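Long-range contacts in RTX-adhesin (PDB 5IRB), which holds, as part of a giant calcium-binding adhesin of tandem beta-sandwich domains, its Antarctic bacterium to diatoms and ice: residues D209-V219 / D296-G306; A233-T244 / G271-L282. One frame throughout, in Å; residues are numbered along the deposited sequence.

Interaction 1. Residues D209-V219 / D296-G306. With CA (calcium ion), chain D.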
ATOM      1  N   ASP A 209       0.429 -20.471  -0.882  1.00 38.48           N
ATOM      2  CA  ASP A 209       0.948 -21.847  -0.885  1.00 38.63           C
ATOM      3  C   ASP A 209       0.616 -22.485   0.451  1.00 37.85           C
ATOM      4  O   ASP A 209       1.314 -22.255   1.438  1.00 36.81           O
ATOM      5  CB  ASP A 209       2.458 -21.879  -1.116  1.00 38.54           C
ATOM      6  CG  ASP A 209       2.992 -23.307  -1.318  1.00 39.88           C
ATOM      7  OD1 ASP A 209       2.271 -24.265  -0.951  1.00 39.75           O
ATOM      8  OD2 ASP A 209       4.137 -23.459  -1.816  1.00 40.03           O
ATOM      9  N   THR A 210      -0.445 -23.290   0.494  1.00 38.52           N
ATOM     10  CA  THR A 210      -0.873 -23.841   1.773  1.00 38.37           C
ATOM     11  C   THR A 210      -0.665 -25.351   1.905  1.00 39.57           C
ATOM     12  O   THR A 210      -1.254 -25.974   2.778  1.00 39.64           O
ATOM     13  CB  THR A 210      -2.345 -23.545   2.038  1.00 38.56           C
ATOM     14  OG1 THR A 210      -3.133 -24.175   1.023  1.00 40.29           O
ATOM     15  CG2 THR A 210      -2.611 -22.029   2.051  1.00 38.20           C
ATOM     16  N   SER A 211       0.145 -25.963   1.054  1.00 41.39           N
ATOM     17  CA  SER A 211       0.506 -27.349   1.334  1.00 42.42           C
ATOM     18  C   SER A 211       1.842 -27.735   0.761  1.00 43.65           C
ATOM     19  O   SER A 211       2.265 -27.235  -0.286  1.00 44.79           O
ATOM     20  CB  SER A 211      -0.559 -28.327   0.819  1.00 43.79           C
ATOM     21  OG  SER A 211      -0.648 -28.318  -0.588  1.00 44.71           O
ATOM     22  N   ALA A 212       2.500 -28.625   1.493  1.00 43.94           N
ATOM     23  CA  ALA A 212       3.715 -29.283   1.064  1.00 42.52           C
ATOM     24  C   ALA A 212       3.342 -30.663   0.527  1.00 41.71           C
ATOM     25  O   ALA A 212       2.261 -31.168   0.825  1.00 41.63           O
ATOM     26  CB  ALA A 212       4.712 -29.388   2.215  1.00 41.47           C
ATOM     27  N   ASP A 213       4.216 -31.245  -0.292  1.00 40.75           N
ATOM     28  CA  ASP A 213       3.886 -32.433  -1.073  1.00 41.76           C
ATOM     29  C   ASP A 213       4.646 -33.679  -0.603  1.00 39.41           C
ATOM     30  O   ASP A 213       5.866 -33.673  -0.515  1.00 39.14           O
ATOM     31  CB  ASP A 213       4.173 -32.185  -2.552  1.00 43.17           C
ATOM     32  CG  ASP A 213       3.303 -31.085  -3.125  1.00 45.76           C
ATOM     33  OD1 ASP A 213       2.089 -31.077  -2.815  1.00 47.13           O
ATOM     34  OD2 ASP A 213       3.834 -30.213  -3.844  1.00 47.49           O
ATOM     35  N   ALA A 214       3.902 -34.728  -0.279  1.00 38.35           N
ATOM     36  CA  ALA A 214       4.494 -36.004   0.113  1.00 37.41           C
ATOM     37  C   ALA A 214       5.228 -36.623  -1.075  1.00 36.62           C
ATOM     38  O   ALA A 214       4.847 -36.405  -2.228  1.00 38.34           O
ATOM     39  CB  ALA A 214       3.428 -36.950   0.632  1.00 37.36           C
ATOM     40  N   GLY A 215       6.309 -37.337  -0.793  1.00 35.93           N
ATOM     41  CA  GLY A 215       6.994 -38.130  -1.801  1.00 35.91           C
ATOM     42  C   GLY A 215       6.693 -39.610  -1.644  1.00 36.00           C
ATOM     43  O   GLY A 215       5.544 -40.010  -1.428  1.00 36.31           O
ATOM     44  N   THR A 216       7.746 -40.421  -1.724  1.00 36.67           N
ATOM     45  CA  THR A 216       7.647 -41.881  -1.599  1.00 36.59           C
ATOM     46  C   THR A 216       8.707 -42.377  -0.639  1.00 35.46           C
ATOM     47  O   THR A 216       9.898 -42.098  -0.800  1.00 35.07           O
ATOM     48  CB  THR A 216       7.816 -42.599  -2.943  1.00 37.67           C
ATOM     49  OG1 THR A 216       6.827 -42.129  -3.862  1.00 39.04           O
ATOM     50  CG2 THR A 216       7.622 -44.098  -2.773  1.00 38.87           C
ATOM     51  N   VAL A 217       8.258 -43.109   0.364  1.00 34.67           N
ATOM     52  CA  VAL A 217       9.148 -43.723   1.325  1.00 34.77           C
ATOM     53  C   VAL A 217       9.031 -45.237   1.249  1.00 34.86           C
ATOM     54  O   VAL A 217       7.925 -45.768   1.193  1.00 35.28           O
ATOM     55  CB  VAL A 217       8.816 -43.234   2.735  1.00 34.72           C
ATOM     56  CG1 VAL A 217       9.492 -44.083   3.787  1.00 34.81           C
ATOM     57  CG2 VAL A 217       9.236 -41.782   2.867  1.00 34.13           C
ATOM     58  N   THR A 218      10.169 -45.926   1.235  1.00 35.23           N
ATOM     59  CA  THR A 218      10.191 -47.391   1.227  1.00 34.61           C
ATOM     60  C   THR A 218      11.059 -47.911   2.372  1.00 34.67           C
ATOM     61  O   THR A 218      11.933 -47.195   2.862  1.00 32.74           O
ATOM     62  CB  THR A 218      10.752 -47.946  -0.115  1.00 36.39           C
ATOM     63  OG1 THR A 218      12.141 -47.618  -0.246  1.00 35.54           O
ATOM     64  CG2 THR A 218       9.994 -47.373  -1.313  1.00 36.32           C
ATOM     65  N   VAL A 219      10.821 -49.166   2.800  1.00 35.57           N
ATOM     66  CA  VAL A 219      11.698 -49.829   3.757  1.00 36.02           C
ATOM     67  C   VAL A 219      12.249 -51.108   3.110  1.00 37.12           C
ATOM     68  O   VAL A 219      11.479 -51.940   2.607  1.00 37.15           O
ATOM     69  CB  VAL A 219      10.958 -50.179   5.069  1.00 37.05           C
ATOM     70  CG1 VAL A 219      11.896 -50.834   6.080  1.00 38.67           C
ATOM     71  CG2 VAL A 219      10.249 -48.923   5.665  1.00 35.97           C
ATOM     72  N   ASP A 296       8.229 -27.444   2.549  1.00 35.69           N
ATOM     73  CA  ASP A 296       8.550 -26.630   1.377  1.00 35.44           C
ATOM     74  C   ASP A 296       9.108 -25.257   1.788  1.00 35.56           C
ATOM     75  O   ASP A 296       9.224 -24.960   2.980  1.00 35.97           O
ATOM     76  CB  ASP A 296       7.324 -26.524   0.436  1.00 35.81           C
ATOM     77  CG  ASP A 296       6.144 -25.721   1.033  1.00 36.06           C
ATOM     78  OD1 ASP A 296       6.306 -25.102   2.108  1.00 36.27           O
ATOM     79  OD2 ASP A 296       5.055 -25.707   0.401  1.00 34.65           O
ATOM     80  N   ALA A 297       9.497 -24.440   0.813  1.00 35.91           N
ATOM     81  CA  ALA A 297      10.116 -23.151   1.120  1.00 36.74           C
ATOM     82  C   ALA A 297       9.161 -22.216   1.841  1.00 37.16           C
ATOM     83  O   ALA A 297       9.598 -21.396   2.640  1.00 37.55           O
ATOM     84  CB  ALA A 297      10.653 -22.467  -0.167  1.00 37.37           C
ATOM     85  N   ALA A 298       7.863 -22.342   1.575  1.00 37.20           N
ATOM     86  CA  ALA A 298       6.858 -21.553   2.303  1.00 39.03           C
ATOM     87  C   ALA A 298       6.739 -21.912   3.769  1.00 38.89           C
ATOM     88  O   ALA A 298       6.156 -21.145   4.528  1.00 39.07           O
ATOM     89  CB  ALA A 298       5.500 -21.697   1.650  1.00 39.78           C
ATOM     90  N   GLY A 299       7.280 -23.062   4.171  1.00 38.17           N
ATOM     91  CA  GLY A 299       7.240 -23.455   5.570  1.00 38.34           C
ATOM     92  C   GLY A 299       6.138 -24.431   5.935  1.00 38.13           C
ATOM     93  O   GLY A 299       5.970 -24.757   7.113  1.00 38.27           O
ATOM     94  N   ASN A 300       5.379 -24.894   4.946  1.00 37.57           N
ATOM     95  CA  ASN A 300       4.386 -25.919   5.202  1.00 37.18           C
ATOM     96  C   ASN A 300       5.104 -27.221   5.502  1.00 36.30           C
ATOM     97  O   ASN A 300       6.220 -27.409   5.061  1.00 34.65           O
ATOM     98  CB  ASN A 300       3.472 -26.108   3.999  1.00 37.08           C
ATOM     99  CG  ASN A 300       2.753 -24.841   3.623  1.00 38.24           C
ATOM    100  OD1 ASN A 300       2.076 -24.238   4.456  1.00 39.65           O
ATOM    101  ND2 ASN A 300       2.895 -24.431   2.371  1.00 37.85           N
ATOM    102  N   THR A 301       4.460 -28.123   6.227  1.00 37.35           N
ATOM    103  CA  THR A 301       5.075 -29.424   6.512  1.00 37.55           C
ATOM    104  C   THR A 301       4.192 -30.549   6.025  1.00 37.65           C
ATOM    105  O   THR A 301       2.985 -30.368   5.851  1.00 38.15           O
ATOM    106  CB  THR A 301       5.324 -29.610   8.010  1.00 38.77           C
ATOM    107  OG1 THR A 301       4.079 -29.469   8.708  1.00 39.79           O
ATOM    108  CG2 THR A 301       6.286 -28.520   8.504  1.00 40.08           C
ATOM    109  N   VAL A 302       4.800 -31.714   5.818  1.00 36.45           N
ATOM    110  CA  VAL A 302       4.099 -32.886   5.329  1.00 36.39           C
ATOM    111  C   VAL A 302       4.868 -34.160   5.725  1.00 34.88           C
ATOM    112  O   VAL A 302       6.100 -34.180   5.731  1.00 33.55           O
ATOM    113  CB  VAL A 302       3.894 -32.837   3.794  1.00 36.03           C
ATOM    114  CG1 VAL A 302       5.233 -32.895   3.054  1.00 34.32           C
ATOM    115  CG2 VAL A 302       2.923 -33.958   3.325  1.00 36.48           C
ATOM    116  N   ASP A 303       4.110 -35.176   6.126  1.00 35.72           N
ATOM    117  CA  ASP A 303       4.624 -36.523   6.432  1.00 35.34           C
ATOM    118  C   ASP A 303       4.434 -37.487   5.264  1.00 35.27           C
ATOM    119  O   ASP A 303       3.344 -37.543   4.685  1.00 37.18           O
ATOM    120  CB  ASP A 303       3.937 -37.084   7.686  1.00 35.94           C
ATOM    121  CG  ASP A 303       4.528 -36.529   8.982  1.00 37.06           C
ATOM    122  OD1 ASP A 303       5.569 -35.836   8.906  1.00 35.89           O
ATOM    123  OD2 ASP A 303       3.942 -36.759  10.072  1.00 37.86           O
ATOM    124  N   THR A 304       5.490 -38.239   4.926  1.00 34.03           N
ATOM    125  CA  THR A 304       5.419 -39.276   3.919  1.00 34.23           C
ATOM    126  C   THR A 304       5.670 -40.624   4.625  1.00 34.98           C
ATOM    127  O   THR A 304       6.629 -40.769   5.402  1.00 33.51           O
ATOM    128  CB  THR A 304       6.466 -39.082   2.798  1.00 34.05           C
ATOM    129  OG1 THR A 304       6.314 -37.799   2.194  1.00 34.76           O
ATOM    130  CG2 THR A 304       6.320 -40.160   1.725  1.00 34.57           C
ATOM    131  N   THR A 305       4.807 -41.598   4.359  1.00 35.96           N
ATOM    132  CA  THR A 305       4.860 -42.846   5.107  1.00 37.01           C
ATOM    133  C   THR A 305       5.159 -44.043   4.195  1.00 36.66           C
ATOM    134  O   THR A 305       4.553 -44.193   3.131  1.00 36.13           O
ATOM    135  CB  THR A 305       3.551 -43.059   5.895  1.00 38.82           C
ATOM    136  OG1 THR A 305       3.422 -42.019   6.872  1.00 39.80           O
ATOM    137  CG2 THR A 305       3.536 -44.404   6.608  1.00 39.79           C
ATOM    138  N   GLY A 306       6.102 -44.878   4.631  1.00 36.50           N
ATOM    139  CA  GLY A 306       6.328 -46.196   4.047  1.00 37.42           C
ATOM    140  C   GLY A 306       6.148 -47.266   5.119  1.00 38.58           C
ATOM    141  O   GLY A 306       6.506 -47.076   6.285  1.00 39.47           O
TER
HETATM  142 CA    CA D 602       3.896 -25.965  -1.451  1.00 34.81          CA
HETATM  143  O   HOH W   1       6.833 -23.202  -0.822  1.00 34.94           O
HETATM  144  O   HOH W   2       1.440 -29.082   4.076  1.00 44.94           O
HETATM  145  O   HOH W   3       4.943 -28.229  -1.839  1.00 26.52           O
HETATM  146  O   HOH W   4       5.271 -43.504   0.506  1.00 34.83           O
HETATM  147  O   HOH W   5       2.632 -26.296  -3.120  1.00 30.41           O
HETATM  148  O   HOH W   6       5.788 -25.426  -2.729  1.00 43.69           O
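D209 and D296 meet at a calcium ion, which joins the start of one segment to the turn that opens the other. D209 chelates it through both carboxylate oxygens, OD1 at 2.4 Å and OD2 at 2.5 Å; the S211 carbonyl O, D296 OD2 and three waters complete the seven bonds. The two carboxylates approach from opposite directions with planes 72° apart, and their like charges are presumably offset by the metal.

The amide of N300 provides the second polar link. Its ND2 donates to D209 O at 2.8 Å, nearly straight but from above the carbonyl plane, and also reaches the syn lone pair of D296 OD2. One NH2 group is thereby shared between a backbone carbonyl and a metal ligand, while A127 N holds N300 OD1. Further along, G215 N donates to T304 OG1 at 3.0 Å; T304 chi1 of -57° sets this hydroxyl opposite the carbonyl carbon and leaves CG2 to pack against V217 CG2, 3.5 Å away. Waters join the two segments elsewhere, one between A212 N and T301 O, another between V217 N and T305 O.

Apolar contacts are small: A212 CB lies against V302 CG1 at 3.6 Å, and A214 CB touches V302 CG2.

Strands 216-219 and 301-306, from different sheets, run roughly parallel (33°) side by side where the sheets meet along the sandwich edge, bridged by water and side chains rather than direct backbone bonds. V217 also touches V292 of strand 287-295 and A243 of strand 236-244, while D209 and A298 rest on V124 of strand 124-125, placing the calcium end at the junction with the preceding domain.

Interaction 2. Residues A233-T244 / G271-L282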
ATOM      1  N   ALA A 233      18.234 -61.133  16.486  1.00 71.49           N
ATOM      2  CA  ALA A 233      17.452 -60.599  17.605  1.00 71.73           C
ATOM      3  C   ALA A 233      18.280 -60.257  18.842  1.00 74.59           C
ATOM      4  O   ALA A 233      17.950 -59.327  19.583  1.00 75.17           O
ATOM      5  CB  ALA A 233      16.367 -61.575  17.984  1.00 72.36           C
ATOM      6  N   ALA A 234      19.358 -61.002  19.048  1.00 77.04           N
ATOM      7  CA  ALA A 234      20.296 -60.740  20.137  1.00 79.53           C
ATOM      8  C   ALA A 234      21.053 -59.417  19.984  1.00 78.13           C
ATOM      9  O   ALA A 234      21.499 -58.835  20.978  1.00 79.59           O
ATOM     10  CB  ALA A 234      21.279 -61.906  20.260  1.00 83.53           C
ATOM     11  N   GLY A 235      21.202 -58.949  18.746  1.00 74.78           N
ATOM     12  CA  GLY A 235      22.082 -57.829  18.456  1.00 73.91           C
ATOM     13  C   GLY A 235      21.426 -56.554  17.959  1.00 70.19           C
ATOM     14  O   GLY A 235      20.329 -56.188  18.378  1.00 68.86           O
ATOM     15  N   THR A 236      22.127 -55.859  17.070  1.00 68.66           N
ATOM     16  CA  THR A 236      21.636 -54.620  16.486  1.00 64.73           C
ATOM     17  C   THR A 236      21.368 -54.881  15.019  1.00 62.28           C
ATOM     18  O   THR A 236      22.139 -55.587  14.371  1.00 63.91           O
ATOM     19  CB  THR A 236      22.655 -53.478  16.639  1.00 65.37           C
ATOM     20  OG1 THR A 236      22.849 -53.191  18.027  1.00 67.57           O
ATOM     21  CG2 THR A 236      22.170 -52.228  15.934  1.00 62.35           C
ATOM     22  N   VAL A 237      20.262 -54.364  14.502  1.00 58.65           N
ATOM     23  CA  VAL A 237      19.959 -54.519  13.085  1.00 56.55           C
ATOM     24  C   VAL A 237      19.836 -53.161  12.393  1.00 54.23           C
ATOM     25  O   VAL A 237      19.132 -52.272  12.878  1.00 52.56           O
ATOM     26  CB  VAL A 237      18.666 -55.324  12.867  1.00 55.13           C
ATOM     27  CG1 VAL A 237      18.209 -55.218  11.425  1.00 52.91           C
ATOM     28  CG2 VAL A 237      18.885 -56.776  13.236  1.00 57.49           C
ATOM     29  N   ALA A 238      20.511 -53.014  11.255  1.00 53.92           N
ATOM     30  CA  ALA A 238      20.419 -51.792  10.456  1.00 51.72           C
ATOM     31  C   ALA A 238      19.166 -51.815   9.586  1.00 49.38           C
ATOM     32  O   ALA A 238      19.082 -52.589   8.625  1.00 50.85           O
ATOM     33  CB  ALA A 238      21.666 -51.627   9.589  1.00 52.88           C
ATOM     34  N   VAL A 239      18.186 -50.988   9.937  1.00 47.29           N
ATOM     35  CA  VAL A 239      16.995 -50.846   9.125  1.00 44.97           C
ATOM     36  C   VAL A 239      17.164 -49.671   8.156  1.00 43.54           C
ATOM     37  O   VAL A 239      17.513 -48.566   8.568  1.00 42.58           O
ATOM     38  CB  VAL A 239      15.755 -50.640  10.008  1.00 44.30           C
ATOM     39  CG1 VAL A 239      14.512 -50.441   9.154  1.00 42.39           C
ATOM     40  CG2 VAL A 239      15.595 -51.836  10.981  1.00 46.25           C
ATOM     41  N   SER A 240      16.909 -49.920   6.873  1.00 42.01           N
ATOM     42  CA  SER A 240      17.159 -48.937   5.830  1.00 41.10           C
ATOM     43  C   SER A 240      16.018 -48.894   4.816  1.00 39.64           C
ATOM     44  O   SER A 240      15.168 -49.800   4.783  1.00 38.74           O
ATOM     45  CB  SER A 240      18.488 -49.228   5.115  1.00 42.74           C
ATOM     46  OG  SER A 240      18.409 -50.424   4.365  1.00 43.51           O
ATOM     47  N   GLY A 241      15.991 -47.820   4.018  1.00 38.17           N
ATOM     48  CA  GLY A 241      14.980 -47.629   2.997  1.00 36.64           C
ATOM     49  C   GLY A 241      15.286 -46.416   2.132  1.00 35.82           C
ATOM     50  O   GLY A 241      16.422 -45.942   2.106  1.00 36.49           O
ATOM     51  N   THR A 242      14.290 -45.975   1.365  1.00 34.45           N
ATOM     52  CA  THR A 242      14.398 -44.794   0.511  1.00 33.70           C
ATOM     53  C   THR A 242      13.351 -43.737   0.901  1.00 33.36           C
ATOM     54  O   THR A 242      12.410 -44.011   1.664  1.00 32.44           O
ATOM     55  CB  THR A 242      14.255 -45.155  -0.985  1.00 33.94           C
ATOM     56  OG1 THR A 242      12.914 -45.552  -1.265  1.00 33.23           O
ATOM     57  CG2 THR A 242      15.196 -46.308  -1.369  1.00 35.11           C
ATOM     58  N   ALA A 243      13.558 -42.519   0.404  1.00 33.24           N
ATOM     59  CA  ALA A 243      12.698 -41.367   0.699  1.00 32.95           C
ATOM     60  C   ALA A 243      13.067 -40.337  -0.361  1.00 33.24           C
ATOM     61  O   ALA A 243      14.134 -39.760  -0.285  1.00 32.91           O
ATOM     62  CB  ALA A 243      12.932 -40.830   2.090  1.00 32.93           C
ATOM     63  N   THR A 244      12.236 -40.222  -1.395  1.00 34.14           N
ATOM     64  CA  THR A 244      12.432 -39.298  -2.507  1.00 35.69           C
ATOM     65  C   THR A 244      11.091 -38.780  -2.997  1.00 34.92           C
ATOM     66  O   THR A 244      10.059 -39.336  -2.665  1.00 33.91           O
ATOM     67  CB  THR A 244      13.138 -39.969  -3.707  1.00 37.08           C
ATOM     68  OG1 THR A 244      12.295 -41.022  -4.200  1.00 37.00           O
ATOM     69  CG2 THR A 244      14.470 -40.576  -3.306  1.00 38.45           C
ATOM     70  N   GLY A 271      19.044 -40.069  -1.348  1.00 35.50           N
ATOM     71  CA  GLY A 271      17.670 -40.398  -1.016  1.00 34.81           C
ATOM     72  C   GLY A 271      17.490 -41.711  -0.239  1.00 35.10           C
ATOM     73  O   GLY A 271      16.430 -42.326  -0.290  1.00 33.81           O
ATOM     74  N   GLU A 272      18.519 -42.117   0.499  1.00 37.03           N
ATOM     75  CA  GLU A 272      18.422 -43.315   1.346  0.84 37.81           C
ATOM     76  C   GLU A 272      18.527 -42.944   2.825  1.00 38.11           C
ATOM     77  O   GLU A 272      18.897 -41.812   3.191  1.00 37.81           O
ATOM     78  CB  GLU A 272      19.507 -44.340   0.979  0.84 39.82           C
ATOM     79  CG  GLU A 272      19.376 -44.913  -0.430  0.84 40.46           C
ATOM     80  CD  GLU A 272      20.502 -45.876  -0.794  0.84 42.87           C
ATOM     81  OE1 GLU A 272      20.531 -46.999  -0.259  0.84 43.68           O
ATOM     82  OE2 GLU A 272      21.366 -45.505  -1.618  0.84 44.52           O
ATOM     83  N   TRP A 273      18.170 -43.891   3.677  1.00 38.18           N
ATOM     84  CA  TRP A 273      18.312 -43.695   5.104  1.00 38.69           C
ATOM     85  C   TRP A 273      18.589 -45.044   5.740  1.00 40.24           C
ATOM     86  O   TRP A 273      18.167 -46.079   5.215  1.00 39.39           O
ATOM     87  CB  TRP A 273      17.063 -43.034   5.689  1.00 37.93           C
ATOM     88  CG  TRP A 273      15.803 -43.773   5.364  1.00 37.14           C
ATOM     89  CD1 TRP A 273      14.936 -43.501   4.341  1.00 36.55           C
ATOM     90  CD2 TRP A 273      15.245 -44.870   6.076  1.00 37.84           C
ATOM     91  NE1 TRP A 273      13.891 -44.389   4.350  1.00 36.55           N
ATOM     92  CE2 TRP A 273      14.049 -45.252   5.427  1.00 37.29           C
ATOM     93  CE3 TRP A 273      15.637 -45.605   7.208  1.00 39.45           C
ATOM     94  CZ2 TRP A 273      13.250 -46.316   5.835  1.00 37.81           C
ATOM     95  CZ3 TRP A 273      14.838 -46.672   7.629  1.00 40.07           C
ATOM     96  CH2 TRP A 273      13.651 -47.000   6.951  1.00 38.97           C
ATOM     97  N   SER A 274      19.320 -45.038   6.848  1.00 41.74           N
ATOM     98  CA  SER A 274      19.537 -46.259   7.633  1.00 43.77           C
ATOM     99  C   SER A 274      19.599 -45.872   9.109  1.00 45.36           C
ATOM    100  O   SER A 274      20.055 -44.770   9.456  1.00 46.06           O
ATOM    101  CB  SER A 274      20.811 -46.998   7.200  1.00 45.53           C
ATOM    102  OG  SER A 274      20.961 -48.210   7.927  1.00 47.05           O
ATOM    103  N   VAL A 275      19.102 -46.750   9.973  1.00 46.25           N
ATOM    104  CA  VAL A 275      19.188 -46.511  11.406  1.00 47.67           C
ATOM    105  C   VAL A 275      19.364 -47.825  12.148  1.00 50.32           C
ATOM    106  O   VAL A 275      18.821 -48.862  11.744  1.00 50.54           O
ATOM    107  CB  VAL A 275      17.943 -45.736  11.917  1.00 45.89           C
ATOM    108  CG1 VAL A 275      16.657 -46.494  11.636  1.00 44.47           C
ATOM    109  CG2 VAL A 275      18.077 -45.389  13.390  1.00 47.46           C
ATOM    110  N   ASP A 276      20.147 -47.795  13.223  1.00 52.90           N
ATOM    111  CA  ASP A 276      20.391 -49.009  13.995  1.00 55.86           C
ATOM    112  C   ASP A 276      19.275 -49.269  15.005  1.00 55.22           C
ATOM    113  O   ASP A 276      18.936 -48.418  15.826  1.00 55.72           O
ATOM    114  CB  ASP A 276      21.755 -48.926  14.690  1.00 59.69           C
ATOM    115  CG  ASP A 276      22.923 -49.197  13.732  1.00 61.92           C
ATOM    116  OD1 ASP A 276      22.693 -49.661  12.588  1.00 61.80           O
ATOM    117  OD2 ASP A 276      24.077 -48.920  14.114  1.00 65.20           O
ATOM    118  N   VAL A 277      18.708 -50.464  14.928  1.00 54.69           N
ATOM    119  CA  VAL A 277      17.579 -50.842  15.762  1.00 54.46           C
ATOM    120  C   VAL A 277      17.929 -52.062  16.618  1.00 56.64           C
ATOM    121  O   VAL A 277      18.560 -52.988  16.132  1.00 57.16           O
ATOM    122  CB  VAL A 277      16.360 -51.149  14.884  1.00 52.52           C
ATOM    123  CG1 VAL A 277      15.166 -51.545  15.741  1.00 52.90           C
ATOM    124  CG2 VAL A 277      16.028 -49.933  14.017  1.00 50.17           C
ATOM    125  N   ALA A 278      17.537 -52.058  17.890  1.00 57.83           N
ATOM    126  CA  ALA A 278      17.702 -53.239  18.730  1.00 60.02           C
ATOM    127  C   ALA A 278      16.920 -54.427  18.176  1.00 58.84           C
ATOM    128  O   ALA A 278      15.719 -54.330  17.924  1.00 56.50           O
ATOM    129  CB  ALA A 278      17.261 -52.939  20.156  1.00 62.05           C
ATOM    130  N   GLY A 279      17.590 -55.565  18.047  1.00 60.46           N
ATOM    131  CA  GLY A 279      16.956 -56.768  17.541  1.00 60.00           C
ATOM    132  C   GLY A 279      15.773 -57.222  18.374  1.00 60.30           C
ATOM    133  O   GLY A 279      14.809 -57.793  17.846  1.00 59.20           O
ATOM    134  N   SER A 280      15.850 -56.988  19.680  1.00 61.85           N
ATOM    135  CA  SER A 280      14.772 -57.399  20.572  1.00 62.67           C
ATOM    136  C   SER A 280      13.483 -56.675  20.189  1.00 59.48           C
ATOM    137  O   SER A 280      12.395 -57.229  20.304  1.00 58.82           O
ATOM    138  CB  SER A 280      15.136 -57.141  22.042  1.00 65.16           C
ATOM    139  OG  SER A 280      15.539 -55.796  22.243  1.00 64.37           O
ATOM    140  N   ASP A 281      13.609 -55.436  19.723  1.00 57.48           N
ATOM    141  CA  ASP A 281      12.450 -54.676  19.286  1.00 54.80           C
ATOM    142  C   ASP A 281      11.854 -55.231  17.997  1.00 53.31           C
ATOM    143  O   ASP A 281      10.638 -55.343  17.862  1.00 52.41           O
ATOM    144  CB  ASP A 281      12.824 -53.208  19.121  1.00 53.45           C
ATOM    145  CG  ASP A 281      13.049 -52.529  20.454  1.00 55.14           C
ATOM    146  OD1 ASP A 281      12.438 -52.996  21.445  1.00 56.86           O
ATOM    147  OD2 ASP A 281      13.789 -51.518  20.509  1.00 54.89           O
ATOM    148  N   LEU A 282      12.706 -55.591  17.050  1.00 53.23           N
ATOM    149  CA  LEU A 282      12.208 -56.138  15.798  1.00 52.26           C
ATOM    150  C   LEU A 282      11.585 -57.508  16.032  1.00 54.21           C
ATOM    151  O   LEU A 282      10.631 -57.883  15.343  1.00 53.44           O
ATOM    152  CB  LEU A 282      13.321 -56.227  14.753  1.00 51.64           C
ATOM    153  CG  LEU A 282      13.847 -54.858  14.322  1.00 49.93           C
ATOM    154  CD1 LEU A 282      15.221 -54.965  13.675  1.00 50.35           C
ATOM    155  CD2 LEU A 282      12.856 -54.184  13.396  1.00 47.47           C
TER
HETATM  156  O   HOH W   7      18.607 -47.941   1.095  1.00 37.58           O
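The bond from V237 N to V277 O, 2.7 Å long and almost straight at 179°, is the shortest in an antiparallel pairing that runs along strands 236-244 and 272-278, with V237/V277, V239/V275 and G241/W273 as hydrogen-bonded pairs. In the last of these, W273 N donates to G241 O at 3.1 Å from above the carbonyl plane. G279 N, at the start of helix 279-284, continues the pairing by donating to G235 O, and A243 N closes the other end on G271 O.

The W273 indole folds back across its partner strand. With chi1 at 54°, its CG sits between backbone N and carbonyl carbon, which lays the ring directly on the glycine backbone of G241: G241 N stands 3.4 Å above the W273 ring plane, over its centre, and G241 CA makes a CH-pi contact with the five-membered ring. At the ring edge, NE1 gives a weak bond to T242 O.

On the same face V239 CG2 packs on V277 CG2 at 3.6 Å, and L282 CD1 comes up under V237 CB at 3.6 Å, joining helix to sheet. V239 and L282 both also touch F288 of strand 287-295, so this face looks into the sandwich core. The other face is more polar; there the T236 and D276 side chains cross at about a right angle, CG2 of T236 against CB of D276.

Backbone bonds thus set the register, while the valines, L282 and the indole supply an apolar surface for the opposing sheet, the indole NH keeping a weak polar partner within it.

How the interactions relate
From the N terminus, the chain enters its last domain at 209-219, whose end forms the edge strand 216-219. It then passes a calcium-binding loop and helix 230-234 into strand 236-244. Interaction 2 closes a loop over the hairpin strands 253-258 and 261-266, returning by 271-282. After strand 287-295 the chain reaches 296-306, where interaction 1 closes a larger loop with interaction 2 nested inside it. The two meet because strands 216-219 and 236-244 are neighbours in one sheet, with T216 N lying 2.7 Å from T244 O. Interaction 2 extends that sheet to strand 272-278, while interaction 1 ties it to the facing sheet.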